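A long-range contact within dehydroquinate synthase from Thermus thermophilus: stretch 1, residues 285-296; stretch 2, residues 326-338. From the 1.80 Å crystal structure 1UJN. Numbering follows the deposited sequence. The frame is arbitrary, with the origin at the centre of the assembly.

Stretch 1 (285-296) PLPPLAFEDLLP
Stretch 2 326-338: PEGLLREAFAAWR

Stretch 2 is a regular helix from Glu327 to Arg338, with phi/psi near -63/-41 throughout, and it continues later in the chain. Pro326 (-60/135) is the N-cap residue. Pro326 O accepts from Leu329 N at 2.8 Å and from Leu330 N at 3.2 Å. From Arg331 N to Glu327 O (2.8 Å) onward, the bonds follow the i to i-4 pattern, ending with Arg338 N to Phe334 O at 2.8 Å.

Stretch 1 begins extended. Pro285 to Ala290 have phi between -53 and -145 and psi between 137 and 157. The chain then turns into a weakly bonded helix at about 291-294. Leu294 N donates to Phe291 O at 3.1 Å, and a weak bond joins Asp293 N to Ala290 O at 3.0 Å.

The two segments run in opposite directions. Leu289 CA lies 8.7 Å from Arg338 CA, Phe291 CA 6.4 Å from Arg331 CA, and Leu295 CA 9.8 Å from Glu327 CA. The closest of these approaches is at Phe291. The contact buries 590 Å², both sides summed.

Phe291 is the main knob. It points toward the helix with chi1 -173° (t) and chi2 69°, and sits among Glu327, Leu330, Arg331 and Phe334. Its flat ring lies against the helix backbone: Arg331 CA stands 3.8 Å from the Phe291 ring centroid, 9° off the normal, a CH-pi contact. Glu327 CG meets the ring edge, 3.6 Å from Phe291 CE2. Leu330 CB is 3.7 Å from Phe291 CZ, and Phe334 CB is 3.9 Å from Phe291 CD1.

Phe334 (chi1 -168°, t; chi2 65°) points toward stretch 1. Phe334 CE2 lies 3.6 Å from Phe291 N. Leu294 (t, p) covers one face of the ring, with Leu294 CD2 4.2 Å from the Phe334 centroid in a second CH-pi contact. Leu289 has an off-well chi1 of 26° and chi2 of 66°. Its CB points sideways, but its end comes nearer the helix, placing Leu289 CD1 3.5 Å from Phe334 CZ. Leu289 CD1 also meets the edge of the Trp337 ring, 3.8 Å from Trp337 CZ3. Trp337 (chi1 177°, t; chi2 84°) also receives Leu286 (m, t): Leu286 CD1 is 3.5 Å from Trp337 CH2. Trp337 NE1, the polar atom of the ring, is hydrogen-bonded elsewhere in the structure. These apolar and aromatic side chains suit a buried seam.

Charged groups border it. Arg331 has chi angles -163°, 177°, -82° and -89°. Its guanidinium lays one face over Phe291, with Arg331 CZ 3.5 Å from Phe291 CD2. This leaves its nitrogens free for carboxylates. Arg331 NH1 donates to Glu292 OE1 at 3.1 Å and 162°, a salt bridge between the stretches. The CB of Glu292 (m, p, chi3 -172°) points sideways, but its end comes nearer the helix and reaches Arg331. Arg331 NH2 donates to Glu327 OE1 at 3.3 Å, a salt bridge within the helix; Glu327 is fully extended.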

ATOM      1  N   PRO A 285      -3.867 -35.997  11.968  1.00 33.90           N
ATOM      2  CA  PRO A 285      -3.756 -36.970  10.877  1.00 33.11           C
ATOM      3  C   PRO A 285      -4.255 -36.394   9.557  1.00 30.84           C
ATOM      4  O   PRO A 285      -5.204 -35.615   9.529  1.00 31.17           O
ATOM      5  CB  PRO A 285      -4.610 -38.132  11.370  1.00 35.06           C
ATOM      6  CG  PRO A 285      -4.368 -38.093  12.853  1.00 36.54           C
ATOM      7  CD  PRO A 285      -4.503 -36.611  13.149  1.00 36.18           C
ATOM      8  N   LEU A 286      -3.609 -36.794   8.466  1.00 30.03           N
ATOM      9  CA  LEU A 286      -3.959 -36.312   7.136  1.00 28.76           C
ATOM     10  C   LEU A 286      -4.908 -37.234   6.385  1.00 30.22           C
ATOM     11  O   LEU A 286      -4.991 -38.427   6.672  1.00 31.40           O
ATOM     12  CB  LEU A 286      -2.689 -36.138   6.297  1.00 26.79           C
ATOM     13  CG  LEU A 286      -1.629 -35.172   6.825  1.00 27.50           C
ATOM     14  CD1 LEU A 286      -0.388 -35.235   5.930  1.00 26.26           C
ATOM     15  CD2 LEU A 286      -2.208 -33.761   6.861  1.00 25.31           C
ATOM     16  N   PRO A 287      -5.640 -36.683   5.402  1.00 31.08           N
ATOM     17  CA  PRO A 287      -6.583 -37.461   4.594  1.00 32.27           C
ATOM     18  C   PRO A 287      -5.783 -38.188   3.517  1.00 35.33           C
ATOM     19  O   PRO A 287      -4.687 -37.758   3.161  1.00 34.84           O
ATOM     20  CB  PRO A 287      -7.483 -36.389   4.007  1.00 32.56           C
ATOM     21  CG  PRO A 287      -6.519 -35.264   3.772  1.00 30.34           C
ATOM     22  CD  PRO A 287      -5.711 -35.252   5.056  1.00 31.32           C
ATOM     23  N   PRO A 288      -6.313 -39.299   2.986  1.00 37.11           N
ATOM     24  CA  PRO A 288      -5.548 -39.997   1.951  1.00 39.64           C
ATOM     25  C   PRO A 288      -5.152 -39.056   0.821  1.00 40.97           C
ATOM     26  O   PRO A 288      -5.922 -38.179   0.423  1.00 40.12           O
ATOM     27  CB  PRO A 288      -6.497 -41.113   1.505  1.00 40.27           C
ATOM     28  CG  PRO A 288      -7.865 -40.583   1.860  1.00 40.07           C
ATOM     29  CD  PRO A 288      -7.629 -39.927   3.192  1.00 37.39           C
ATOM     30  N   LEU A 289      -3.938 -39.233   0.317  1.00 42.57           N
ATOM     31  CA  LEU A 289      -3.432 -38.390  -0.752  1.00 45.10           C
ATOM     32  C   LEU A 289      -2.537 -39.174  -1.707  1.00 46.45           C
ATOM     33  O   LEU A 289      -1.718 -39.987  -1.284  1.00 46.66           O
ATOM     34  CB  LEU A 289      -2.670 -37.206  -0.147  1.00 46.39           C
ATOM     35  CG  LEU A 289      -2.077 -37.457   1.246  1.00 48.29           C
ATOM     36  CD1 LEU A 289      -0.989 -38.523   1.167  1.00 48.41           C
ATOM     37  CD2 LEU A 289      -1.516 -36.159   1.808  1.00 49.26           C
ATOM     38  N   ALA A 290      -2.715 -38.936  -3.000  1.00 47.74           N
ATOM     39  CA  ALA A 290      -1.923 -39.613  -4.016  1.00 49.13           C
ATOM     40  C   ALA A 290      -1.019 -38.593  -4.687  1.00 50.34           C
ATOM     41  O   ALA A 290      -1.355 -37.412  -4.764  1.00 50.65           O
ATOM     42  CB  ALA A 290      -2.837 -40.261  -5.046  1.00 48.62           C
ATOM     43  N   PHE A 291       0.133 -39.045  -5.169  1.00 51.92           N
ATOM     44  CA  PHE A 291       1.070 -38.148  -5.825  1.00 54.02           C
ATOM     45  C   PHE A 291       0.419 -37.447  -7.012  1.00 55.56           C
ATOM     46  O   PHE A 291       0.689 -36.274  -7.273  1.00 55.76           O
ATOM     47  CB  PHE A 291       2.297 -38.919  -6.309  1.00 54.49           C
ATOM     48  CG  PHE A 291       3.380 -38.039  -6.858  1.00 54.06           C
ATOM     49  CD1 PHE A 291       4.101 -37.197  -6.018  1.00 53.49           C
ATOM     50  CD2 PHE A 291       3.669 -38.034  -8.219  1.00 54.99           C
ATOM     51  CE1 PHE A 291       5.093 -36.364  -6.522  1.00 53.88           C
ATOM     52  CE2 PHE A 291       4.661 -37.204  -8.734  1.00 55.05           C
ATOM     53  CZ  PHE A 291       5.374 -36.367  -7.883  1.00 54.68           C
ATOM     54  N   GLU A 292      -0.441 -38.168  -7.724  1.00 57.81           N
ATOM     55  CA  GLU A 292      -1.123 -37.621  -8.892  1.00 60.54           C
ATOM     56  C   GLU A 292      -2.092 -36.500  -8.530  1.00 61.45           C
ATOM     57  O   GLU A 292      -2.287 -35.564  -9.306  1.00 62.05           O
ATOM     58  CB  GLU A 292      -1.876 -38.729  -9.635  1.00 62.05           C
ATOM     59  CG  GLU A 292      -1.016 -39.928 -10.014  1.00 64.29           C
ATOM     60  CD  GLU A 292      -0.755 -40.857  -8.842  1.00 65.79           C
ATOM     61  OE1 GLU A 292       0.064 -41.790  -8.987  1.00 66.80           O
ATOM     62  OE2 GLU A 292      -1.377 -40.660  -7.777  1.00 67.08           O
ATOM     63  N   ASP A 293      -2.700 -36.598  -7.353  1.00 62.66           N
ATOM     64  CA  ASP A 293      -3.644 -35.587  -6.898  1.00 64.01           C
ATOM     65  C   ASP A 293      -2.906 -34.456  -6.188  1.00 64.66           C
ATOM     66  O   ASP A 293      -3.512 -33.473  -5.762  1.00 65.02           O
ATOM     67  CB  ASP A 293      -4.668 -36.209  -5.947  1.00 64.78           C
ATOM     68  CG  ASP A 293      -5.388 -37.394  -6.563  1.00 66.16           C
ATOM     69  OD1 ASP A 293      -5.958 -37.239  -7.663  1.00 66.55           O
ATOM     70  OD2 ASP A 293      -5.383 -38.480  -5.946  1.00 67.07           O
ATOM     71  N   LEU A 294      -1.592 -34.608  -6.065  1.00 65.08           N
ATOM     72  CA  LEU A 294      -0.758 -33.608  -5.412  1.00 65.33           C
ATOM     73  C   LEU A 294      -0.331 -32.536  -6.409  1.00 65.63           C
ATOM     74  O   LEU A 294      -0.474 -31.340  -6.152  1.00 65.04           O
ATOM     75  CB  LEU A 294       0.486 -34.274  -4.819  1.00 65.12           C
ATOM     76  CG  LEU A 294       1.445 -33.366  -4.048  1.00 65.22           C
ATOM     77  CD1 LEU A 294       0.767 -32.878  -2.777  1.00 65.48           C
ATOM     78  CD2 LEU A 294       2.720 -34.126  -3.712  1.00 64.75           C
ATOM     79  N   LEU A 295       0.189 -32.985  -7.548  1.00 66.35           N
ATOM     80  CA  LEU A 295       0.663 -32.104  -8.611  1.00 67.79           C
ATOM     81  C   LEU A 295      -0.122 -30.801  -8.761  1.00 68.91           C
ATOM     82  O   LEU A 295       0.469 -29.726  -8.863  1.00 69.40           O
ATOM     83  CB  LEU A 295       0.666 -32.857  -9.944  1.00 67.30           C
ATOM     84  CG  LEU A 295       1.576 -34.085 -10.025  1.00 66.90           C
ATOM     85  CD1 LEU A 295       1.366 -34.787 -11.355  1.00 66.73           C
ATOM     86  CD2 LEU A 295       3.028 -33.663  -9.863  1.00 66.89           C
ATOM     87  N   PRO A 296      -1.465 -30.878  -8.784  1.00 69.74           N
ATOM     88  CA  PRO A 296      -2.275 -29.665  -8.926  1.00 70.44           C
ATOM     89  C   PRO A 296      -1.872 -28.555  -7.956  1.00 71.38           C
ATOM     90  O   PRO A 296      -1.721 -27.395  -8.352  1.00 71.37           O
ATOM     91  CB  PRO A 296      -3.689 -30.172  -8.669  1.00 70.52           C
ATOM     92  CG  PRO A 296      -3.646 -31.544  -9.255  1.00 70.57           C
ATOM     93  CD  PRO A 296      -2.325 -32.075  -8.737  1.00 70.31           C
ATOM     94  N   PRO A 326      13.586 -34.277 -10.589  1.00 45.20           N
ATOM     95  CA  PRO A 326      12.915 -35.201 -11.508  1.00 44.77           C
ATOM     96  C   PRO A 326      11.651 -35.713 -10.820  1.00 45.04           C
ATOM     97  O   PRO A 326      11.689 -36.070  -9.640  1.00 45.16           O
ATOM     98  CB  PRO A 326      13.949 -36.309 -11.701  1.00 45.55           C
ATOM     99  CG  PRO A 326      15.255 -35.596 -11.520  1.00 45.27           C
ATOM    100  CD  PRO A 326      14.971 -34.708 -10.329  1.00 45.48           C
ATOM    101  N   GLU A 327      10.534 -35.741 -11.541  1.00 44.57           N
ATOM    102  CA  GLU A 327       9.282 -36.212 -10.960  1.00 44.49           C
ATOM    103  C   GLU A 327       9.470 -37.571 -10.295  1.00 42.64           C
ATOM    104  O   GLU A 327       8.838 -37.868  -9.279  1.00 41.74           O
ATOM    105  CB  GLU A 327       8.197 -36.311 -12.034  1.00 46.93           C
ATOM    106  CG  GLU A 327       6.873 -36.868 -11.521  1.00 50.83           C
ATOM    107  CD  GLU A 327       5.801 -36.923 -12.596  1.00 52.68           C
ATOM    108  OE1 GLU A 327       4.694 -37.432 -12.310  1.00 55.40           O
ATOM    109  OE2 GLU A 327       6.064 -36.457 -13.725  1.00 54.15           O
ATOM    110  N   GLY A 328      10.345 -38.391 -10.871  1.00 40.80           N
ATOM    111  CA  GLY A 328      10.601 -39.707 -10.317  1.00 38.95           C
ATOM    112  C   GLY A 328      11.139 -39.649  -8.900  1.00 37.04           C
ATOM    113  O   GLY A 328      10.857 -40.529  -8.086  1.00 37.19           O
ATOM    114  N   LEU A 329      11.920 -38.613  -8.610  1.00 36.37           N
ATOM    115  CA  LEU A 329      12.501 -38.426  -7.284  1.00 37.09           C
ATOM    116  C   LEU A 329      11.415 -37.964  -6.314  1.00 35.61           C
ATOM    117  O   LEU A 329      11.334 -38.440  -5.180  1.00 34.98           O
ATOM    118  CB  LEU A 329      13.626 -37.391  -7.352  1.00 39.73           C
ATOM    119  CG  LEU A 329      14.552 -37.217  -6.144  1.00 43.51           C
ATOM    120  CD1 LEU A 329      15.791 -36.448  -6.572  1.00 45.46           C
ATOM    121  CD2 LEU A 329      13.832 -36.490  -5.019  1.00 45.46           C
ATOM    122  N   LEU A 330      10.582 -37.033  -6.767  1.00 34.27           N
ATOM    123  CA  LEU A 330       9.496 -36.517  -5.944  1.00 34.14           C
ATOM    124  C   LEU A 330       8.503 -37.634  -5.640  1.00 35.02           C
ATOM    125  O   LEU A 330       8.007 -37.759  -4.520  1.00 32.01           O
ATOM    126  CB  LEU A 330       8.777 -35.381  -6.675  1.00 32.89           C
ATOM    127  CG  LEU A 330       9.636 -34.192  -7.119  1.00 34.06           C
ATOM    128  CD1 LEU A 330       8.800 -33.278  -8.001  1.00 34.63           C
ATOM    129  CD2 LEU A 330      10.169 -33.441  -5.903  1.00 32.44           C
ATOM    130  N   ARG A 331       8.219 -38.447  -6.651  1.00 35.38           N
ATOM    131  CA  ARG A 331       7.294 -39.550  -6.505  1.00 36.98           C
ATOM    132  C   ARG A 331       7.817 -40.533  -5.472  1.00 36.91           C
ATOM    133  O   ARG A 331       7.097 -41.003  -4.601  1.00 37.11           O
ATOM    134  CB  ARG A 331       7.158 -40.242  -7.862  1.00 39.38           C
ATOM    135  CG  ARG A 331       5.924 -41.141  -7.935  1.00 44.31           C
ATOM    136  CD  ARG A 331       5.755 -41.776  -9.320  1.00 47.35           C
ATOM    137  NE  ARG A 331       5.100 -40.841 -10.239  1.00 51.14           N
ATOM    138  CZ  ARG A 331       3.755 -40.867 -10.289  1.00 51.89           C
ATOM    139  NH1 ARG A 331       3.077 -41.708  -9.528  1.00 53.47           N
ATOM    140  NH2 ARG A 331       3.109 -40.028 -11.104  1.00 53.31           N
ATOM    141  N   GLU A 332       9.107 -40.838  -5.577  1.00 37.03           N
ATOM    142  CA  GLU A 332       9.780 -41.754  -4.663  1.00 37.18           C
ATOM    143  C   GLU A 332       9.735 -41.215  -3.233  1.00 34.22           C
ATOM    144  O   GLU A 332       9.422 -41.941  -2.293  1.00 32.68           O
ATOM    145  CB  GLU A 332      11.240 -41.922  -5.097  1.00 41.27           C
ATOM    146  CG  GLU A 332      12.084 -42.812  -4.201  1.00 47.72           C
ATOM    147  CD  GLU A 332      11.997 -44.282  -4.574  1.00 51.83           C
ATOM    148  OE1 GLU A 332      12.271 -44.614  -5.750  1.00 53.11           O
ATOM    149  OE2 GLU A 332      11.664 -45.103  -3.692  1.00 52.34           O
ATOM    150  N   ALA A 333      10.062 -39.937  -3.081  1.00 32.34           N
ATOM    151  CA  ALA A 333      10.073 -39.302  -1.766  1.00 30.55           C
ATOM    152  C   ALA A 333       8.679 -39.249  -1.153  1.00 29.77           C
ATOM    153  O   ALA A 333       8.520 -39.437   0.051  1.00 30.72           O
ATOM    154  CB  ALA A 333      10.646 -37.897  -1.873  1.00 29.32           C
ATOM    155  N   PHE A 334       7.668 -38.987  -1.977  1.00 29.86           N
ATOM    156  CA  PHE A 334       6.302 -38.915  -1.474  1.00 31.80           C
ATOM    157  C   PHE A 334       5.881 -40.277  -0.934  1.00 32.45           C
ATOM    158  O   PHE A 334       5.234 -40.368   0.110  1.00 30.65           O
ATOM    159  CB  PHE A 334       5.338 -38.474  -2.576  1.00 32.53           C
ATOM    160  CG  PHE A 334       3.971 -38.100  -2.068  1.00 34.92           C
ATOM    161  CD1 PHE A 334       3.805 -36.994  -1.237  1.00 34.22           C
ATOM    162  CD2 PHE A 334       2.855 -38.857  -2.407  1.00 36.71           C
ATOM    163  CE1 PHE A 334       2.547 -36.649  -0.751  1.00 35.51           C
ATOM    164  CE2 PHE A 334       1.587 -38.521  -1.925  1.00 37.54           C
ATOM    165  CZ  PHE A 334       1.433 -37.413  -1.094  1.00 36.36           C
ATOM    166  N   ALA A 335       6.257 -41.338  -1.646  1.00 32.39           N
ATOM    167  CA  ALA A 335       5.923 -42.690  -1.218  1.00 33.39           C
ATOM    168  C   ALA A 335       6.579 -42.980   0.130  1.00 32.39           C
ATOM    169  O   ALA A 335       5.947 -43.542   1.028  1.00 32.48           O
ATOM    170  CB  ALA A 335       6.387 -43.704  -2.264  1.00 36.19           C
ATOM    171  N   ALA A 336       7.846 -42.598   0.273  1.00 31.56           N
ATOM    172  CA  ALA A 336       8.557 -42.821   1.530  1.00 29.19           C
ATOM    173  C   ALA A 336       7.958 -41.938   2.617  1.00 29.25           C
ATOM    174  O   ALA A 336       7.862 -42.339   3.779  1.00 30.05           O
ATOM    175  CB  ALA A 336      10.029 -42.509   1.365  1.00 28.34           C
ATOM    176  N   TRP A 337       7.564 -40.728   2.227  1.00 28.92           N
ATOM    177  CA  TRP A 337       6.956 -39.769   3.147  1.00 30.05           C
ATOM    178  C   TRP A 337       5.677 -40.390   3.721  1.00 31.71           C
ATOM    179  O   TRP A 337       5.449 -40.361   4.932  1.00 31.82           O
ATOM    180  CB  TRP A 337       6.647 -38.479   2.382  1.00 28.37           C
ATOM    181  CG  TRP A 337       5.955 -37.392   3.163  1.00 26.87           C
ATOM    182  CD1 TRP A 337       6.533 -36.461   3.984  1.00 26.11           C
ATOM    183  CD2 TRP A 337       4.560 -37.083   3.123  1.00 25.99           C
ATOM    184  NE1 TRP A 337       5.578 -35.579   4.449  1.00 23.94           N
ATOM    185  CE2 TRP A 337       4.359 -35.940   3.935  1.00 25.62           C
ATOM    186  CE3 TRP A 337       3.458 -37.657   2.474  1.00 24.99           C
ATOM    187  CZ2 TRP A 337       3.098 -35.362   4.112  1.00 25.34           C
ATOM    188  CZ3 TRP A 337       2.204 -37.082   2.651  1.00 27.38           C
ATOM    189  CH2 TRP A 337       2.035 -35.944   3.463  1.00 26.29           C
ATOM    190  N   ARG A 338       4.855 -40.964   2.847  1.00 34.10           N
ATOM    191  CA  ARG A 338       3.613 -41.603   3.276  1.00 38.12           C
ATOM    192  C   ARG A 338       3.898 -42.720   4.276  1.00 39.67           C
ATOM    193  O   ARG A 338       3.251 -42.807   5.318  1.00 39.87           O
ATOM    194  CB  ARG A 338       2.859 -42.183   2.076  1.00 39.06           C
ATOM    195  CG  ARG A 338       2.159 -41.158   1.199  1.00 41.84           C
ATOM    196  CD  ARG A 338       1.376 -41.858   0.099  1.00 45.86           C
ATOM    197  NE  ARG A 338       0.216 -42.557   0.642  1.00 49.02           N
ATOM    198  CZ  ARG A 338      -0.519 -43.434  -0.032  1.00 49.96           C
ATOM    199  NH1 ARG A 338      -0.217 -43.731  -1.288  1.00 51.24           N
ATOM    200  NH2 ARG A 338      -1.558 -44.017   0.552  1.00 50.41           N
TER